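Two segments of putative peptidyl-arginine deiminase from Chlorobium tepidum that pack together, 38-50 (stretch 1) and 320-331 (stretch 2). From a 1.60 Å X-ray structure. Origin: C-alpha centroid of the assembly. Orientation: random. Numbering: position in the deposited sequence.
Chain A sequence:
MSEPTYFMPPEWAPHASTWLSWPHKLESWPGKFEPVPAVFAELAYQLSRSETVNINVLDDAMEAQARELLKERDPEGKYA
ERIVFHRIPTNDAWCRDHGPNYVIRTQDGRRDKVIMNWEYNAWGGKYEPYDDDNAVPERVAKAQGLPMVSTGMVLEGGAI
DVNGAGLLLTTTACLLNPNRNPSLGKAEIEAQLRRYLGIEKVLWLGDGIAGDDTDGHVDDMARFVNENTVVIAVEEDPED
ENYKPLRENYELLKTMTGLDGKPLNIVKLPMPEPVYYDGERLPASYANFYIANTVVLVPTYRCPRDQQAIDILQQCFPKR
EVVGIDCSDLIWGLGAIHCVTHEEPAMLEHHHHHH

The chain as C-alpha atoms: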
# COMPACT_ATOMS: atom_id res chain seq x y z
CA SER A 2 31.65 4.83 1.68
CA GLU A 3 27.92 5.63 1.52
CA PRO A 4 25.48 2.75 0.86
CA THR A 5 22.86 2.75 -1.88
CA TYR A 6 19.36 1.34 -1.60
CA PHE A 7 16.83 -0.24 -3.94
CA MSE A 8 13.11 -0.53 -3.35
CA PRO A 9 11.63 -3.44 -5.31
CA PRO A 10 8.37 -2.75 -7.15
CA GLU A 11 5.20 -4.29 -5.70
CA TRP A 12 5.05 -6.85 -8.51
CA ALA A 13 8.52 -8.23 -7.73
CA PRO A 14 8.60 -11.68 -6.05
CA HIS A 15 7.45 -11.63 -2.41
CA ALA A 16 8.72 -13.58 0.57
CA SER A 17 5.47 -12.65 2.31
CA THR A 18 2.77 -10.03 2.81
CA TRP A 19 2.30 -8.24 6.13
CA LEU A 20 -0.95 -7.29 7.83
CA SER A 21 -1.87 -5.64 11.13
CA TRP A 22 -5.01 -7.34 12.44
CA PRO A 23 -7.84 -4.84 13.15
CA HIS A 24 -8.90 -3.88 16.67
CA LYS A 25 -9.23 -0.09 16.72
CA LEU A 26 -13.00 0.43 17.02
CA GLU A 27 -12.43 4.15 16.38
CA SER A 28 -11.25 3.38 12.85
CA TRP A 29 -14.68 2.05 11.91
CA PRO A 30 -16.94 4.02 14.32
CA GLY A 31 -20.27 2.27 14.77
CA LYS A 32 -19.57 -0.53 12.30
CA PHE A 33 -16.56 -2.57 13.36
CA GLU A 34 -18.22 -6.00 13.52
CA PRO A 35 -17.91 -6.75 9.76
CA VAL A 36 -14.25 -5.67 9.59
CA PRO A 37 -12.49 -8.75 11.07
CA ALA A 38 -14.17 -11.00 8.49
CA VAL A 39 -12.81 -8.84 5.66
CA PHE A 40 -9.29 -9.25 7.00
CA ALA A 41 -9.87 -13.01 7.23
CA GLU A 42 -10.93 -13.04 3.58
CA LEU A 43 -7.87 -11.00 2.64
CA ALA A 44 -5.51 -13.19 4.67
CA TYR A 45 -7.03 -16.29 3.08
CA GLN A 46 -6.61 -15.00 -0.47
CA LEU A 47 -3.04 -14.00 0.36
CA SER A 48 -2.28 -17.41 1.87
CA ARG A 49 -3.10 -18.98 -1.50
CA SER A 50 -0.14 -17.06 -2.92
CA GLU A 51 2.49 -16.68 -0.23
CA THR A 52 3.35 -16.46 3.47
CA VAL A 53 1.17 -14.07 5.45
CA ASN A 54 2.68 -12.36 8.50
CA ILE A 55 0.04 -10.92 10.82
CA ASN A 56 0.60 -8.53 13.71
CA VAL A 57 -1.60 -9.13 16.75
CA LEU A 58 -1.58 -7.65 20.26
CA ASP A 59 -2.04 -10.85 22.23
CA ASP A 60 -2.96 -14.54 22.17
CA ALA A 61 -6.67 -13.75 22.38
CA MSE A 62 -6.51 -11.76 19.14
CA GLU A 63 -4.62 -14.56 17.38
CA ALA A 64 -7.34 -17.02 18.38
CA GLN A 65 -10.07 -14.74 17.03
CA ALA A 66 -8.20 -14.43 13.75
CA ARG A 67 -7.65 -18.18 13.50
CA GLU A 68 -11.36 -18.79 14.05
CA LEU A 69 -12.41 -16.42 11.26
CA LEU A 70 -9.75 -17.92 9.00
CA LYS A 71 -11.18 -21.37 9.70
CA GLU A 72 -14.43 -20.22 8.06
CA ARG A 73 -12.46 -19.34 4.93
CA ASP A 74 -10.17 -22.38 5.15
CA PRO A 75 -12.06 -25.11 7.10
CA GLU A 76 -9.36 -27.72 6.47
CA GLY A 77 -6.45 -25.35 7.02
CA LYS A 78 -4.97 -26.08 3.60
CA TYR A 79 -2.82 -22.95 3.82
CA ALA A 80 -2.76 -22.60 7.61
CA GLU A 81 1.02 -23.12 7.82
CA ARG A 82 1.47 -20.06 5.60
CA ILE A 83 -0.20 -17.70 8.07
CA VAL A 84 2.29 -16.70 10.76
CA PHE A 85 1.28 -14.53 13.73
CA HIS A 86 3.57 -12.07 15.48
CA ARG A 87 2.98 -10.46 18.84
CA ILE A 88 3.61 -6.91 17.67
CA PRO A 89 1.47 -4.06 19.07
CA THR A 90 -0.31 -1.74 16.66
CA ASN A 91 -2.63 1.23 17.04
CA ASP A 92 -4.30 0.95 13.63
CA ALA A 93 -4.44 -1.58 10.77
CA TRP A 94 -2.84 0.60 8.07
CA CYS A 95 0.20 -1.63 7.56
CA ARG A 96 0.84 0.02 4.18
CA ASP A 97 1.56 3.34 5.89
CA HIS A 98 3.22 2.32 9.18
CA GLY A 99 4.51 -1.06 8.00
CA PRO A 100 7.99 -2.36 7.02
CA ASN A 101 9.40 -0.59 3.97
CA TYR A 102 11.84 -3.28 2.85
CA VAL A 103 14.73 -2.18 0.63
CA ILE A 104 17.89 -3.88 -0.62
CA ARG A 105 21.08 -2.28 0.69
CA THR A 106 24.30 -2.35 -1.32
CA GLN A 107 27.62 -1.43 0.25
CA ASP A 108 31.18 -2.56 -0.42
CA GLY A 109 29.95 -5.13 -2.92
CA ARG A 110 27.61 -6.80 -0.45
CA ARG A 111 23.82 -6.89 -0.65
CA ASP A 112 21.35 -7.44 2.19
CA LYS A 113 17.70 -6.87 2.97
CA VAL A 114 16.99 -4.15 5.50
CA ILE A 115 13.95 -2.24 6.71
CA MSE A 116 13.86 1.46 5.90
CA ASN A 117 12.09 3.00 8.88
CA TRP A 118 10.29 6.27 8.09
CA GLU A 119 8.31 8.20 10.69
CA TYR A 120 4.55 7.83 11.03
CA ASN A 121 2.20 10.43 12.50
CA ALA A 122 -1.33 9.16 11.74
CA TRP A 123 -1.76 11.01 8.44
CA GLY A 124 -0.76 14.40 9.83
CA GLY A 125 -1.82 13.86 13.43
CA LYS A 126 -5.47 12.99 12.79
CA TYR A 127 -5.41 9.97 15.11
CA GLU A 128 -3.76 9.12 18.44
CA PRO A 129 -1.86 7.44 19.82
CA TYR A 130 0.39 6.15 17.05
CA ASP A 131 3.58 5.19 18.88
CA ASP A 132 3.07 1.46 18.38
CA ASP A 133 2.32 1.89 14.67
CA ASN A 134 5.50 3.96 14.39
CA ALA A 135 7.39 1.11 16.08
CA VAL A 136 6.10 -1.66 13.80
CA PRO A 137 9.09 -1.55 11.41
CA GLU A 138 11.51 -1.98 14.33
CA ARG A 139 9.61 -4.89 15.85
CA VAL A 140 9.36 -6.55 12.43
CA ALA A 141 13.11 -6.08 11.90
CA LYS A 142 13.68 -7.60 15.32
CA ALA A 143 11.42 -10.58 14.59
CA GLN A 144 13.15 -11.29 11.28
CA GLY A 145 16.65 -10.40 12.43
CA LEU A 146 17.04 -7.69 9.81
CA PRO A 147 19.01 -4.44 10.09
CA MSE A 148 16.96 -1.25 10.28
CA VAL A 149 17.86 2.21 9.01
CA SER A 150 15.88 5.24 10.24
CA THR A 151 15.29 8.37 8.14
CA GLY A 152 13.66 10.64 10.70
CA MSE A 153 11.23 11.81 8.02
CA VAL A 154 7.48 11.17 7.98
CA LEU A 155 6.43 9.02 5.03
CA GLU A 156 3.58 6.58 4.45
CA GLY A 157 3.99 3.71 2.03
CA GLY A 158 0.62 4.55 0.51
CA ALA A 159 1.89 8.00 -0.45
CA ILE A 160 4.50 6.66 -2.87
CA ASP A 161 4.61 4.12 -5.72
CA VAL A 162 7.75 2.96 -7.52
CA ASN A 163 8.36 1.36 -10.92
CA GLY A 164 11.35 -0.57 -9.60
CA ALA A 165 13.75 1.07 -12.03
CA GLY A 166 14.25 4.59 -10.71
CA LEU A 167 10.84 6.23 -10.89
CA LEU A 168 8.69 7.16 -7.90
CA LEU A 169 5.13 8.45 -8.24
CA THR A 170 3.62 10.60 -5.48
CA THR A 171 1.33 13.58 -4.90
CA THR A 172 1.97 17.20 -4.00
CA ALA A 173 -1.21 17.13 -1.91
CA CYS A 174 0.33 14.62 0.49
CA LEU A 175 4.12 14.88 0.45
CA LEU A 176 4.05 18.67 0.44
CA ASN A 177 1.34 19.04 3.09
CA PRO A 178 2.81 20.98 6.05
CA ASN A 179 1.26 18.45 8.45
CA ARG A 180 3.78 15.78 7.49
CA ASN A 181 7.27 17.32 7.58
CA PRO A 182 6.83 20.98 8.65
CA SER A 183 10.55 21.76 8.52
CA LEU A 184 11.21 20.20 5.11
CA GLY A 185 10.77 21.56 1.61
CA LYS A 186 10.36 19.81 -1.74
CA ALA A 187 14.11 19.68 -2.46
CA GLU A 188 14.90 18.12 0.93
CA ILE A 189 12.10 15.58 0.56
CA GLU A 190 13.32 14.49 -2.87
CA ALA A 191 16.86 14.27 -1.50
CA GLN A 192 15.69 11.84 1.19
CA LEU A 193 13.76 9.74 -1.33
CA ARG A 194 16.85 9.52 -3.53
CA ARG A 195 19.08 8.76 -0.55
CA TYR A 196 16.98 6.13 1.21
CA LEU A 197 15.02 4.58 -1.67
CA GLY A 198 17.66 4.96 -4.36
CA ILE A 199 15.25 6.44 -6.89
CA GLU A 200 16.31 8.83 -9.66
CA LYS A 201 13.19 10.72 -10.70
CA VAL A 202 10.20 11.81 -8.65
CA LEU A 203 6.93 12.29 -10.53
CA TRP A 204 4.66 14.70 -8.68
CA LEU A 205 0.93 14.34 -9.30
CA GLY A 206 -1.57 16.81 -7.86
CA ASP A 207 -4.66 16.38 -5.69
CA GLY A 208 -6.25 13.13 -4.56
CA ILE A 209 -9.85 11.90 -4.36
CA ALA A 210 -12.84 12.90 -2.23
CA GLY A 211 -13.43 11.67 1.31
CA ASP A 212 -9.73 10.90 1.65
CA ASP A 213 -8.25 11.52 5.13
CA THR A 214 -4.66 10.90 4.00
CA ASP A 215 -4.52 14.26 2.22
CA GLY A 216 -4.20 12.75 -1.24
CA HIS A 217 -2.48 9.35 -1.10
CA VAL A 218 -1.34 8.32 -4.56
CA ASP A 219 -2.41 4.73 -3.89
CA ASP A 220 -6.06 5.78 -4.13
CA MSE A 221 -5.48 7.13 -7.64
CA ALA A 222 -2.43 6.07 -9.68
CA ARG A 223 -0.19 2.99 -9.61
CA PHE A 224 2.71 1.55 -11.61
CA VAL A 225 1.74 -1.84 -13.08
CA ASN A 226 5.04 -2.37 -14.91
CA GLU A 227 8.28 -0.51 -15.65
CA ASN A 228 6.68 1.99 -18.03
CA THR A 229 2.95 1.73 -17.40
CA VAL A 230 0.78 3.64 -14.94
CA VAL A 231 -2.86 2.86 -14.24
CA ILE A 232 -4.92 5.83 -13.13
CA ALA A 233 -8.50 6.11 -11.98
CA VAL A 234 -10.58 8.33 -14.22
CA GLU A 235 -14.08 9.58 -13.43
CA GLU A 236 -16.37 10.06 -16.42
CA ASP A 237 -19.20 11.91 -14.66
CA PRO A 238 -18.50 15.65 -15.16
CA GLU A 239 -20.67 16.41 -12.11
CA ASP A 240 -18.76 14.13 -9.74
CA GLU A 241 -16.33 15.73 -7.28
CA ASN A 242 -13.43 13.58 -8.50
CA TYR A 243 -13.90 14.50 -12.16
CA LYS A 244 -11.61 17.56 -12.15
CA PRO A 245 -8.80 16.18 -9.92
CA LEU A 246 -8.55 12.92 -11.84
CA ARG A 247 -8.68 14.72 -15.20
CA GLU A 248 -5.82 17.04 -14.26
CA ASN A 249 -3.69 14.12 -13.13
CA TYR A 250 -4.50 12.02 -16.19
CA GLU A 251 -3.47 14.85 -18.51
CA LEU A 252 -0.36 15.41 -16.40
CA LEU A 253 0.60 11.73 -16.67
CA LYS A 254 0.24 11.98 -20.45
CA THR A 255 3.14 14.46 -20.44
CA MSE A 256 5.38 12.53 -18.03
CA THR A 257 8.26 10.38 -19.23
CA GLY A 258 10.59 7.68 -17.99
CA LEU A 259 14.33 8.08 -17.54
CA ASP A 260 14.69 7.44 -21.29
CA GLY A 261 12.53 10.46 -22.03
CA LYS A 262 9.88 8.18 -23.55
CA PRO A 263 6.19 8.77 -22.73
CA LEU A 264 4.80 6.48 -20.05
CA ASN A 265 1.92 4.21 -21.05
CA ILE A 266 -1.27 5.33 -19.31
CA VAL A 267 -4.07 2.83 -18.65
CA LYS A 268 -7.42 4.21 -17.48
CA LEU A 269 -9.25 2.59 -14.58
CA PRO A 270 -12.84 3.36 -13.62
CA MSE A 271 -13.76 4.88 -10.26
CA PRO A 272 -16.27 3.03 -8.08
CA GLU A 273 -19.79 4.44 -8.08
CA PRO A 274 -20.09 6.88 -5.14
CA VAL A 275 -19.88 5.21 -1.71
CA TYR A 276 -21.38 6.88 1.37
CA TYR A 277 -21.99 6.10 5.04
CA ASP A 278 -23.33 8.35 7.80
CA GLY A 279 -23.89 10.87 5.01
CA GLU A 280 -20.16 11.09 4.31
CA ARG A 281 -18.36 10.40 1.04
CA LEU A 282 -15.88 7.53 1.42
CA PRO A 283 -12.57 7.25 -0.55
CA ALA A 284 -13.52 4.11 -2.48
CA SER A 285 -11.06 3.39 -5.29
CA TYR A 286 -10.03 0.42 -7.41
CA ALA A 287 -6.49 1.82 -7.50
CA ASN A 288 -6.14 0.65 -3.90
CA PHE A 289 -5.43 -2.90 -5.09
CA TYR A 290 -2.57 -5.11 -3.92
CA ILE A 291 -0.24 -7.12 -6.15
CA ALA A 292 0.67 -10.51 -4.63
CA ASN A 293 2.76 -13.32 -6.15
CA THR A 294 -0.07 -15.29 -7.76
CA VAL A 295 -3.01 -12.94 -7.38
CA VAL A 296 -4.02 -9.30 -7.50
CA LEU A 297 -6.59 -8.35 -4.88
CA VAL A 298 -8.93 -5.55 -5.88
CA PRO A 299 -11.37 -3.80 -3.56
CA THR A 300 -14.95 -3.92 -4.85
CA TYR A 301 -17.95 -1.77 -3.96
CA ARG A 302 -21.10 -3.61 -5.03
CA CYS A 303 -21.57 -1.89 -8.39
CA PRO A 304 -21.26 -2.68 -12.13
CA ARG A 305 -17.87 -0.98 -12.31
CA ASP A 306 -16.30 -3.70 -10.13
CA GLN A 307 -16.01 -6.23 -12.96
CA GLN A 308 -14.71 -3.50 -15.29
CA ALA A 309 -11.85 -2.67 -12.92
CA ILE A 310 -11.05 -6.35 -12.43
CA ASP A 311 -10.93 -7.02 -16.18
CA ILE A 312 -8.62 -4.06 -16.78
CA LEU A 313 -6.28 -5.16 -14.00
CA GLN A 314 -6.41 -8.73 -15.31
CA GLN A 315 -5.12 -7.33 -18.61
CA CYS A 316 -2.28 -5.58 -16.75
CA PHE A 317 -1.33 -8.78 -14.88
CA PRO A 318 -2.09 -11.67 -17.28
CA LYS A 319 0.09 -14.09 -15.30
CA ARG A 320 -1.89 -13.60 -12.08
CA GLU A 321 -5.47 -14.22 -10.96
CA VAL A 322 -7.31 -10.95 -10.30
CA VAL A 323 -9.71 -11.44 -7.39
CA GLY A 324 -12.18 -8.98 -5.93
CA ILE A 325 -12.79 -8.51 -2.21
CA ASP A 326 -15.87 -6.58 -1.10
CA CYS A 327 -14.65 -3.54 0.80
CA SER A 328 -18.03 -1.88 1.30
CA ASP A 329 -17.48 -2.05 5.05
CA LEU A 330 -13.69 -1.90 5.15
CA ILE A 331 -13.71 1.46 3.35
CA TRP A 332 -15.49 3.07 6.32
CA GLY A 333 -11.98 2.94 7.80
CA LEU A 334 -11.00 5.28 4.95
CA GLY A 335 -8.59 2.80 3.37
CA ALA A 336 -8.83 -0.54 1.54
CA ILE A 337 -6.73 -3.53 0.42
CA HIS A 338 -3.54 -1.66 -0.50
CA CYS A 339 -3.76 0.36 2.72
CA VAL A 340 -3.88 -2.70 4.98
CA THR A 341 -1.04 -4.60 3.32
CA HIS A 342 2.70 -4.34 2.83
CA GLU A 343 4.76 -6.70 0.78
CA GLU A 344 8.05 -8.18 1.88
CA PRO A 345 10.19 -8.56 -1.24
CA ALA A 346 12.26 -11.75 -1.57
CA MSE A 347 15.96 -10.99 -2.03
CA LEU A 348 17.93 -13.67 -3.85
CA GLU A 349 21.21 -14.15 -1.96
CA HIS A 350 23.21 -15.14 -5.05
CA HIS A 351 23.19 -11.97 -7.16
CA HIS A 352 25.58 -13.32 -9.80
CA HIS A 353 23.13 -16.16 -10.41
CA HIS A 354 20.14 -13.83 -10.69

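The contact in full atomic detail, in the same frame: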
# COMPACT_ATOMS: atom_id res chain seq x y z
N ALA A 38 -13.91 -10.02 9.54
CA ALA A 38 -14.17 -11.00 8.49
C ALA A 38 -13.51 -10.61 7.18
O ALA A 38 -13.07 -11.47 6.42
CB ALA A 38 -15.68 -11.17 8.29
N VAL A 39 -13.44 -9.31 6.90
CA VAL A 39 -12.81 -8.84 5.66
C VAL A 39 -11.32 -9.15 5.71
O VAL A 39 -10.74 -9.58 4.71
CB VAL A 39 -13.02 -7.33 5.45
CG1 VAL A 39 -12.44 -6.91 4.10
CG2 VAL A 39 -14.50 -6.99 5.50
N PHE A 40 -10.70 -8.95 6.87
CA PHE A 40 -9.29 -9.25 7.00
C PHE A 40 -9.05 -10.75 6.86
O PHE A 40 -8.02 -11.17 6.32
CB PHE A 40 -8.74 -8.74 8.33
CG PHE A 40 -8.38 -7.28 8.31
CD1 PHE A 40 -9.37 -6.30 8.39
CD2 PHE A 40 -7.06 -6.88 8.18
CE1 PHE A 40 -9.03 -4.94 8.33
CE2 PHE A 40 -6.71 -5.53 8.13
CZ PHE A 40 -7.70 -4.56 8.20
N ALA A 41 -9.99 -11.55 7.34
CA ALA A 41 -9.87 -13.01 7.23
C ALA A 41 -9.92 -13.40 5.76
O ALA A 41 -9.17 -14.26 5.32
CB ALA A 41 -10.99 -13.69 8.00
N GLU A 42 -10.81 -12.76 5.00
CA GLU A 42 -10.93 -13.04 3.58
C GLU A 42 -9.64 -12.66 2.87
O GLU A 42 -9.13 -13.40 2.02
CB GLU A 42 -12.11 -12.27 2.98
CG GLU A 42 -12.32 -12.54 1.49
CD GLU A 42 -13.56 -11.87 0.94
OE1 GLU A 42 -13.84 -12.04 -0.27
OE2 GLU A 42 -14.26 -11.17 1.71
N LEU A 43 -9.10 -11.49 3.23
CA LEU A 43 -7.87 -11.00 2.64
C LEU A 43 -6.70 -11.93 2.97
O LEU A 43 -5.93 -12.30 2.09
CB LEU A 43 -7.57 -9.59 3.17
CG LEU A 43 -6.19 -9.00 2.90
CD1 LEU A 43 -5.92 -8.94 1.41
CD2 LEU A 43 -6.12 -7.60 3.51
N ALA A 44 -6.58 -12.30 4.24
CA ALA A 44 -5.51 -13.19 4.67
C ALA A 44 -5.61 -14.52 3.94
O ALA A 44 -4.60 -15.08 3.52
CB ALA A 44 -5.57 -13.40 6.18
N TYR A 45 -6.83 -15.02 3.78
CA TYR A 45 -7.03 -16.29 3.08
C TYR A 45 -6.56 -16.19 1.64
O TYR A 45 -5.78 -17.03 1.17
CB TYR A 45 -8.51 -16.70 3.10
CG TYR A 45 -8.80 -17.86 2.18
CD1 TYR A 45 -8.29 -19.13 2.44
CD2 TYR A 45 -9.56 -17.68 1.02
CE1 TYR A 45 -8.53 -20.20 1.57
CE2 TYR A 45 -9.80 -18.74 0.14
CZ TYR A 45 -9.28 -19.99 0.43
OH TYR A 45 -9.52 -21.03 -0.44
N GLN A 46 -7.03 -15.17 0.92
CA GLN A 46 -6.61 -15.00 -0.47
C GLN A 46 -5.09 -14.90 -0.55
O GLN A 46 -4.47 -15.49 -1.43
CB GLN A 46 -7.26 -13.76 -1.09
CG GLN A 46 -8.73 -13.92 -1.44
CD GLN A 46 -8.99 -15.11 -2.35
OE1 GLN A 46 -8.21 -15.40 -3.25
NE2 GLN A 46 -10.11 -15.79 -2.12
N LEU A 47 -4.48 -14.15 0.36
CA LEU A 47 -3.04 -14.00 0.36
C LEU A 47 -2.33 -15.32 0.64
O LEU A 47 -1.28 -15.60 0.06
CB LEU A 47 -2.60 -12.96 1.39
CG LEU A 47 -2.97 -11.51 1.08
CD1 LEU A 47 -2.67 -10.64 2.29
CD2 LEU A 47 -2.21 -11.02 -0.14
N SER A 48 -2.90 -16.13 1.52
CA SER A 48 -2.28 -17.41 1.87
C SER A 48 -2.27 -18.39 0.71
O SER A 48 -1.55 -19.39 0.74
CB SER A 48 -2.98 -18.04 3.09
OG SER A 48 -4.29 -18.49 2.80
N ARG A 49 -3.06 -18.12 -0.32
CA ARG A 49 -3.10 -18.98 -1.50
C ARG A 49 -1.85 -18.71 -2.33
O ARG A 49 -1.39 -19.57 -3.10
CB ARG A 49 -4.33 -18.68 -2.35
CG ARG A 49 -5.66 -18.97 -1.67
CD ARG A 49 -6.80 -18.57 -2.59
NE ARG A 49 -6.73 -19.28 -3.87
CZ ARG A 49 -7.07 -18.75 -5.04
NH1 ARG A 49 -7.50 -17.50 -5.10
NH2 ARG A 49 -6.98 -19.47 -6.15
N SER A 50 -1.30 -17.52 -2.16
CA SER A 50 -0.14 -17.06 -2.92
C SER A 50 1.21 -17.11 -2.22
O SER A 50 2.22 -17.48 -2.83
CB SER A 50 -0.41 -15.62 -3.38
OG SER A 50 0.75 -15.03 -3.94
N ARG A 320 -1.32 -13.46 -13.41
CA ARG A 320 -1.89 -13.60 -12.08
C ARG A 320 -3.41 -13.71 -12.12
O ARG A 320 -4.03 -13.44 -13.15
CB ARG A 320 -1.52 -12.37 -11.23
CG ARG A 320 -0.04 -12.20 -10.93
CD ARG A 320 0.17 -10.90 -10.17
NE ARG A 320 1.47 -10.79 -9.50
CZ ARG A 320 2.59 -10.37 -10.08
NH1 ARG A 320 3.70 -10.30 -9.37
NH2 ARG A 320 2.59 -10.02 -11.36
N GLU A 321 -4.01 -14.13 -11.01
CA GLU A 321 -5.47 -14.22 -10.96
C GLU A 321 -5.98 -12.98 -10.23
O GLU A 321 -5.67 -12.78 -9.05
CB GLU A 321 -5.94 -15.47 -10.21
CG GLU A 321 -7.45 -15.63 -10.25
CD GLU A 321 -7.99 -16.61 -9.23
OE1 GLU A 321 -9.22 -16.83 -9.22
OE2 GLU A 321 -7.19 -17.15 -8.44
N VAL A 322 -6.76 -12.16 -10.92
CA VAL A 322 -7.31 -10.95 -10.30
C VAL A 322 -8.60 -11.29 -9.56
O VAL A 322 -9.59 -11.69 -10.17
CB VAL A 322 -7.58 -9.85 -11.36
CG1 VAL A 322 -8.15 -8.61 -10.68
CG2 VAL A 322 -6.29 -9.50 -12.08
N VAL A 323 -8.57 -11.12 -8.24
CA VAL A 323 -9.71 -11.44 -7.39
C VAL A 323 -10.25 -10.23 -6.64
O VAL A 323 -9.49 -9.45 -6.07
CB VAL A 323 -9.32 -12.51 -6.34
CG1 VAL A 323 -10.48 -12.79 -5.40
CG2 VAL A 323 -8.88 -13.77 -7.04
N GLY A 324 -11.57 -10.09 -6.63
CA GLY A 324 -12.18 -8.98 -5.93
C GLY A 324 -12.51 -9.33 -4.49
O GLY A 324 -12.79 -10.49 -4.17
N ILE A 325 -12.46 -8.34 -3.62
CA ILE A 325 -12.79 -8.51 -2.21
C ILE A 325 -13.69 -7.34 -1.87
O ILE A 325 -13.30 -6.18 -2.02
CB ILE A 325 -11.53 -8.49 -1.32
CG1 ILE A 325 -10.66 -9.72 -1.61
CG2 ILE A 325 -11.93 -8.45 0.16
CD1 ILE A 325 -9.39 -9.81 -0.78
N ASP A 326 -14.92 -7.63 -1.44
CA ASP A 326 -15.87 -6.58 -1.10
C ASP A 326 -15.36 -5.75 0.06
O ASP A 326 -15.16 -6.25 1.17
CB ASP A 326 -17.23 -7.20 -0.76
CG ASP A 326 -18.25 -6.15 -0.34
OD1 ASP A 326 -18.23 -5.03 -0.89
OD2 ASP A 326 -19.09 -6.45 0.54
N CYS A 327 -15.15 -4.46 -0.21
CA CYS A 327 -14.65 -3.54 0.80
C CYS A 327 -15.67 -2.49 1.19
O CYS A 327 -15.32 -1.42 1.69
CB CYS A 327 -13.36 -2.88 0.30
SG CYS A 327 -11.95 -4.01 0.22
N SER A 328 -16.94 -2.80 0.97
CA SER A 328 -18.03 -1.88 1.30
C SER A 328 -17.97 -1.45 2.76
O SER A 328 -18.29 -0.31 3.09
CB SER A 328 -19.38 -2.54 1.00
OG SER A 328 -19.52 -2.79 -0.39
N ASP A 329 -17.58 -2.37 3.64
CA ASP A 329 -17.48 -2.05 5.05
C ASP A 329 -16.07 -1.63 5.44
O ASP A 329 -15.89 -0.75 6.28
CB ASP A 329 -17.92 -3.23 5.92
CG ASP A 329 -19.39 -3.54 5.78
OD1 ASP A 329 -20.22 -2.62 5.98
OD2 ASP A 329 -19.72 -4.70 5.46
N LEU A 330 -15.07 -2.25 4.83
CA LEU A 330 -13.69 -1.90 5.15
C LEU A 330 -13.42 -0.43 4.88
O LEU A 330 -12.77 0.24 5.68
CB LEU A 330 -12.72 -2.76 4.34
CG LEU A 330 -11.23 -2.49 4.60
CD1 LEU A 330 -10.91 -2.79 6.06
CD2 LEU A 330 -10.38 -3.36 3.67
N ILE A 331 -13.93 0.07 3.76
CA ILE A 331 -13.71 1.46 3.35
C ILE A 331 -14.18 2.53 4.34
O ILE A 331 -13.80 3.70 4.23
CB ILE A 331 -14.32 1.72 1.94
CG1 ILE A 331 -13.72 2.99 1.33
CG2 ILE A 331 -15.83 1.84 2.03
CD1 ILE A 331 -12.21 2.94 1.18
O HOH W 1 -15.74 -10.35 -1.14
O HOH W 2 -15.63 -8.92 2.25
O HOH W 3 -12.20 -12.82 -2.70

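How does a helix come to rest against a strand nearly 300 residues further along the chain? Helix 38-50 runs almost antiparallel to strand 321-326, at an angle of 166°, and the two axes approach to 9.3 Å. The segments together bury 495 Å² of surface. Because the directions oppose, the first residues of stretch 1 lie near the end of stretch 2, where Val39 faces Leu330, and its later turns lie beside the beginning of the strand, where Gln46 is level with Val323. Val39, Glu42, Gln46 and Arg49 recur every three or four residues, so their CA-to-CB bonds all point toward the strand.

What does Ile325, the residue with the largest covered area, do at the centre? Its CA-to-CB bond points toward the helix, and its m,t conformation extends CD1 along the helix surface. CD1 lies 3.9 Å from Leu43 CA and 4.2 Å from Leu43 CD1, close enough to touch the backbone of the helix as well as a side chain. The same methyl is 4.2 Å from Gln46 CG, so the aliphatic part of a polar residue joins the apolar packing. The other branch, CG2, lies 4.3 Å from Val39 CG1 and 3.9 Å from Glu42 CD. A branched, wholly apolar side chain can thus meet two successive turns of the helix at once.

How do Val39 and Leu330 close the packing at the other end? Val39 adopts the t rotamer, and its CG1 sits 4.1 Å from Leu330 CD2, besides its contact with Ile325. Leu330 lies beyond the strand, in a 3-10 segment, yet its CA-to-CB bond points toward the helix. Its other methyl, CD1, comes within 3.6 Å of Phe40 CE1, approaching the ring obliquely. The CA-to-CB bond of Phe40 points away from stretch 2, but the long aromatic side chain brings its end nearer, allowing a buried residue to contribute from the flank of the helix.

Why does Glu42 face the strand without bonding to it directly? Its fully extended side chain carries the carboxylate to the strand's backbone, but three waters fill the remaining space. Water 1 donates to Glu42 OE1 at 2.7 Å and accepts from Asp326 N at 2.9 Å; water 2 donates to Glu42 OE2 at 2.7 Å and to Asp326 O at 2.9 Å. Water 3 donates to both Glu42 OE1 (3.0 Å) and Gly324 O (2.8 Å). Waters 2 and 3 each donate both to the carboxylate and to a carbonyl oxygen, two acceptors that could not bond to each other; water 1 relays the Asp326 N-H to it.

What secures the far end, where the strand begins? Arg49 forms a salt bridge to Glu321, with Arg49 NH2 donating to Glu321 OE2 at 3.3 Å; NH1 adds a weak hydrogen bond to the same OE2 at 3.4 Å. The carboxylate oxygen lies at the edge of the guanidinium, near its plane. Arg49 NH1 also donates to Gln46 OE1 at 2.9 Å, linking the charged pair to the neighbouring helical turn.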